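Local coordinates for zinc transport protein ZntB (Vibrio parahaemolyticus RIMD 2210633, PDB 3CK6) that probably takes up zinc as a zinc:proton symporter of the CorA metal ion transporter family, its cytoplasmic domain forming a funnel-shaped homopentamer, at residues Asn50-Arg54 / Ala55-His59; Asp154-Glu157 / Glu158-Glu162. The protein carries 1 engineered substitution. All blocks are in the same frame, centred on the assembly; numbering follows the deposited sequence.

Contact 1. Residues Asn50-Arg54 / Ala55-His59; sequences NHVPR and ATVDH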
loop_
_atom_site.group_PDB
_atom_site.type_symbol
_atom_site.label_atom_id
_atom_site.label_comp_id
_atom_site.label_asym_id
_atom_site.label_seq_id
_atom_site.Cartn_x
_atom_site.Cartn_y
_atom_site.Cartn_z
ATOM N N ASN E 50 -10.755 0.346 -42.234
ATOM C CA ASN E 50 -9.307 0.300 -42.107
ATOM C C ASN E 50 -8.847 -0.849 -41.212
ATOM O O ASN E 50 -7.681 -0.906 -40.785
ATOM C CB ASN E 50 -8.788 1.658 -41.606
ATOM C CG ASN E 50 -8.550 2.636 -42.743
ATOM O OD1 ASN E 50 -7.583 2.499 -43.484
ATOM N ND2 ASN E 50 -9.433 3.623 -42.889
ATOM N N HIS E 51 -9.785 -1.749 -40.921
ATOM C CA HIS E 51 -9.517 -3.034 -40.246
ATOM C C HIS E 51 -9.095 -2.932 -38.785
ATOM O O HIS E 51 -8.439 -3.838 -38.263
ATOM C CB HIS E 51 -8.523 -3.894 -41.057
ATOM C CG HIS E 51 -8.906 -4.038 -42.491
ATOM N ND1 HIS E 51 -10.088 -4.626 -42.883
ATOM C CD2 HIS E 51 -8.286 -3.638 -43.625
ATOM C CE1 HIS E 51 -10.173 -4.599 -44.202
ATOM N NE2 HIS E 51 -9.092 -4.006 -44.676
ATOM N N VAL E 52 -9.495 -1.850 -38.115
ATOM C CA VAL E 52 -9.365 -1.800 -36.661
ATOM C C VAL E 52 -10.443 -2.745 -36.121
ATOM O O VAL E 52 -11.597 -2.643 -36.534
ATOM C CB VAL E 52 -9.577 -0.374 -36.079
ATOM C CG1 VAL E 52 -9.378 -0.377 -34.550
ATOM C CG2 VAL E 52 -8.624 0.624 -36.763
ATOM N N PRO E 53 -10.073 -3.683 -35.228
ATOM C CA PRO E 53 -11.092 -4.608 -34.722
ATOM C C PRO E 53 -12.238 -3.903 -33.999
ATOM O O PRO E 53 -12.034 -2.896 -33.311
ATOM C CB PRO E 53 -10.301 -5.526 -33.774
ATOM C CG PRO E 53 -8.880 -5.444 -34.300
ATOM C CD PRO E 53 -8.745 -3.985 -34.661
ATOM N N ARG E 54 -13.430 -4.461 -34.193
ATOM C CA ARG E 54 -14.691 -3.969 -33.651
ATOM C C ARG E 54 -14.658 -3.584 -32.173
ATOM O O ARG E 54 -15.134 -2.511 -31.815
ATOM C CB ARG E 54 -15.782 -5.016 -33.888
ATOM C CG ARG E 54 -17.104 -4.766 -33.187
ATOM C CD ARG E 54 -18.009 -3.886 -34.032
ATOM N NE ARG E 54 -19.356 -4.445 -34.155
ATOM C CZ ARG E 54 -19.782 -5.152 -35.204
ATOM N NH1 ARG E 54 -21.026 -5.620 -35.224
ATOM N NH2 ARG E 54 -18.970 -5.390 -36.234
ATOM N N ALA E 55 -14.116 -4.463 -31.331
ATOM C CA ALA E 55 -14.102 -4.241 -29.883
ATOM C C ALA E 55 -13.154 -3.111 -29.462
ATOM O O ALA E 55 -13.417 -2.396 -28.478
ATOM C CB ALA E 55 -13.770 -5.526 -29.149
ATOM N N THR E 56 -12.077 -2.953 -30.223
ATOM C CA THR E 56 -11.116 -1.854 -30.062
ATOM C C THR E 56 -11.779 -0.543 -30.440
ATOM O O THR E 56 -11.667 0.444 -29.704
ATOM C CB THR E 56 -9.852 -2.081 -30.902
ATOM O OG1 THR E 56 -9.263 -3.337 -30.543
ATOM C CG2 THR E 56 -8.837 -0.970 -30.709
ATOM N N VAL E 57 -12.508 -0.546 -31.556
ATOM C CA VAL E 57 -13.328 0.605 -31.924
ATOM C C VAL E 57 -14.365 0.921 -30.813
ATOM O O VAL E 57 -14.483 2.077 -30.389
ATOM C CB VAL E 57 -14.020 0.412 -33.306
ATOM C CG1 VAL E 57 -14.933 1.582 -33.608
ATOM C CG2 VAL E 57 -12.967 0.277 -34.420
ATOM N N ASP E 58 -15.095 -0.103 -30.350
ATOM C CA ASP E 58 -16.069 0.054 -29.241
ATOM C C ASP E 58 -15.402 0.717 -28.038
ATOM O O ASP E 58 -15.965 1.641 -27.431
ATOM C CB ASP E 58 -16.612 -1.302 -28.771
ATOM C CG ASP E 58 -17.544 -1.978 -29.780
ATOM O OD1 ASP E 58 -17.955 -1.369 -30.800
ATOM O OD2 ASP E 58 -17.880 -3.159 -29.527
ATOM N N HIS E 59 -14.206 0.245 -27.670
ATOM C CA HIS E 59 -13.542 0.828 -26.505
ATOM C C HIS E 59 -13.123 2.263 -26.771
ATOM O O HIS E 59 -13.319 3.144 -25.913
ATOM C CB HIS E 59 -12.362 -0.007 -25.994
ATOM C CG HIS E 59 -12.064 0.208 -24.532
ATOM N ND1 HIS E 59 -10.868 0.730 -24.081
ATOM C CD2 HIS E 59 -12.810 -0.026 -23.429
ATOM C CE1 HIS E 59 -10.889 0.800 -22.760
ATOM N NE2 HIS E 59 -12.053 0.341 -22.340
#

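Contact 2. Residues Asp154-Glu157 / Glu158-Glu162; sequences DTIE and ETLNE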
loop_
_atom_site.group_PDB
_atom_site.type_symbol
_atom_site.label_atom_id
_atom_site.label_comp_id
_atom_site.label_asym_id
_atom_site.label_seq_id
_atom_site.Cartn_x
_atom_site.Cartn_y
_atom_site.Cartn_z
ATOM N N ASP E 154 -1.973 26.154 -11.019
ATOM C CA ASP E 154 -1.527 27.485 -10.602
ATOM C C ASP E 154 -2.689 28.360 -10.147
ATOM O O ASP E 154 -2.528 29.124 -9.219
ATOM C CB ASP E 154 -0.784 28.215 -11.727
ATOM C CG ASP E 154 0.628 27.696 -11.947
ATOM O OD1 ASP E 154 1.181 27.028 -11.040
ATOM O OD2 ASP E 154 1.185 27.966 -13.042
ATOM N N THR E 155 -3.841 28.252 -10.817
ATOM C CA THR E 155 -5.026 29.034 -10.458
ATOM C C THR E 155 -5.568 28.549 -9.122
ATOM O O THR E 155 -6.122 29.324 -8.350
ATOM C CB THR E 155 -6.147 28.959 -11.530
ATOM O OG1 THR E 155 -6.765 27.664 -11.517
ATOM C CG2 THR E 155 -5.610 29.256 -12.912
ATOM N N ILE E 156 -5.419 27.252 -8.861
ATOM C CA ILE E 156 -5.855 26.685 -7.581
ATOM C C ILE E 156 -4.909 27.142 -6.470
ATOM O O ILE E 156 -5.347 27.560 -5.386
ATOM C CB ILE E 156 -6.007 25.140 -7.642
ATOM C CG1 ILE E 156 -7.216 24.783 -8.527
ATOM C CG2 ILE E 156 -6.165 24.550 -6.224
ATOM C CD1 ILE E 156 -7.296 23.324 -8.962
ATOM N N GLU E 157 -3.613 27.101 -6.762
ATOM C CA GLU E 157 -2.605 27.630 -5.843
ATOM C C GLU E 157 -2.909 29.083 -5.421
ATOM O O GLU E 157 -2.812 29.415 -4.237
ATOM C CB GLU E 157 -1.207 27.514 -6.451
ATOM C CG GLU E 157 -0.121 28.139 -5.572
ATOM C CD GLU E 157 1.258 27.958 -6.147
ATOM O OE1 GLU E 157 2.192 27.750 -5.343
ATOM O OE2 GLU E 157 1.409 28.009 -7.396
ATOM N N GLU E 158 -3.293 29.923 -6.386
ATOM C CA GLU E 158 -3.714 31.321 -6.126
ATOM C C GLU E 158 -4.830 31.424 -5.092
ATOM O O GLU E 158 -4.798 32.276 -4.198
ATOM C CB GLU E 158 -4.230 31.982 -7.408
ATOM C CG GLU E 158 -3.187 32.323 -8.455
ATOM C CD GLU E 158 -3.489 33.649 -9.137
ATOM O OE1 GLU E 158 -4.270 34.449 -8.564
ATOM O OE2 GLU E 158 -2.940 33.890 -10.240
ATOM N N THR E 159 -5.839 30.576 -5.256
ATOM C CA THR E 159 -6.960 30.496 -4.334
ATOM C C THR E 159 -6.435 30.154 -2.941
ATOM O O THR E 159 -6.764 30.843 -1.965
ATOM C CB THR E 159 -7.999 29.449 -4.821
ATOM O OG1 THR E 159 -8.540 29.875 -6.072
ATOM C CG2 THR E 159 -9.147 29.270 -3.826
ATOM N N LEU E 160 -5.600 29.119 -2.875
ATOM C CA LEU E 160 -5.039 28.595 -1.624
ATOM C C LEU E 160 -4.176 29.614 -0.878
ATOM O O LEU E 160 -4.391 29.857 0.318
ATOM C CB LEU E 160 -4.254 27.288 -1.881
ATOM C CG LEU E 160 -4.986 25.935 -1.785
ATOM C CD1 LEU E 160 -6.369 25.963 -2.420
ATOM C CD2 LEU E 160 -4.156 24.804 -2.376
ATOM N N ASN E 161 -3.225 30.222 -1.585
ATOM C CA ASN E 161 -2.337 31.226 -0.989
ATOM C C ASN E 161 -3.096 32.411 -0.392
ATOM O O ASN E 161 -2.574 33.107 0.485
ATOM C CB ASN E 161 -1.300 31.733 -2.000
ATOM C CG ASN E 161 -0.248 30.679 -2.370
ATOM O OD1 ASN E 161 -0.141 29.614 -1.746
ATOM N ND2 ASN E 161 0.549 30.990 -3.389
ATOM N N GLU E 162 -4.324 32.624 -0.858
ATOM C CA GLU E 162 -5.145 33.742 -0.401
ATOM C C GLU E 162 -6.092 33.388 0.757
ATOM O O GLU E 162 -6.808 34.265 1.259
ATOM C CB GLU E 162 -5.893 34.384 -1.579
ATOM C CG GLU E 162 -4.947 35.097 -2.557
ATOM C CD GLU E 162 -5.642 35.707 -3.770
ATOM O OE1 GLU E 162 -5.193 36.789 -4.218
ATOM O OE2 GLU E 162 -6.617 35.108 -4.284
#

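Contact 1. Residues Asn50-Arg54 / Ala55-His59
P53 is the N-cap of helix 54-60, its carbonyl taken by V57 N, and V52 just before it packs on T56 and V57. The turn is defined by two i to i+4 backbone bonds: V57 N donates to P53 O at 3.0 Å with an N-H...O angle of 167°, and D58 N to R54 O at 2.8 Å. On the upstream side H51, with positive phi, is the C-prime residue of the Schellman motif that ends helix 43-49, so one helix closes and the next opens within a few residues.

V52 reaches over the new turn with one branch. With CG1 anti to the backbone N (chi1 -178°), that methyl touches V57 CG2 at 3.7 Å and T56 CG2 at 3.9 Å, its side chain meeting that of T56 at about a right angle. V52 also packs on L101 and F103 of strand 96-103, whereas V57 leans on R44 and L47 of helix 43-49.

R54 and D58 share a flank without pairing: R54 NE stays 4.8 Å from D58 OD1, and the guanidinium plane of R54 and the carboxylate plane of D58 are 73° apart. D58 OD1 instead forms a salt bridge with R44. The carboxylate therefore ties the new helix to the preceding one, while V52 and T56 face the strands and V57 faces helix 43-49.

Contact 2. Residues Asp154-Glu157 / Glu158-Glu162
Intrahelical packing between successive turns makes up this contact, at the C-terminal end of the long helix 134-161. Four i to i+4 backbone bonds support the assignment. N161 N to E157 O is the straightest, 2.8 Å with an N-H...O angle of 174°, and L160 N to I156 O follows at 3.0 Å. E158 N donates to D154 O at 3.0 Å. The T159 N bond to T155 O is weak at 3.3 Å, and T159 OG1 adds a second weak bond to that same oxygen; chi1 of -63° sets OG1 beside its own backbone N, facing back along the helix.

The apolar side is carried by I156 and L160, which lie side by side and point the same way, with I156 CG2 4.1 Å from L160 CD1. I156 packs on A179 of helix 173-199. L160 reaches A176 of that helix and also Y229, E232 and V233 of helix 209-246.

On another flank E157, extended beyond CG, crosses N161: its CG lies 3.7 Å from N161 ND2, and the carboxylate and amide planes are 56° apart. This is contact through the aliphatic part of the glutamate, which also touches Y229. The chemistry thus varies round the helix: I156 and L160 are buried against the neighbouring helices, while E157 and N161 lie on a flank that is partly exposed at the glutamate and exposed at the asparagine.

In the fold
Contacts 1 and 2 are both local and partly buried. They lie on opposite sides of the chain's centre, with centres 43 Å apart and nearest atoms about 27 Å apart. Contact 1 opens a short helix beside the mixed sheet; contact 2 runs toward the end of a long helix packed against two others. Helix 209-246 touches both, the second subunit's copy at contact 1, where its F214 stacks on H59, and the chain's own at contact 2, which no other chain reaches. Contact 1 combines methyl packing with a carboxylate salt-bridged to helix 43-49; contact 2 sets an apolar pair against two helices and adds weak threonine bonds to a backbone oxygen.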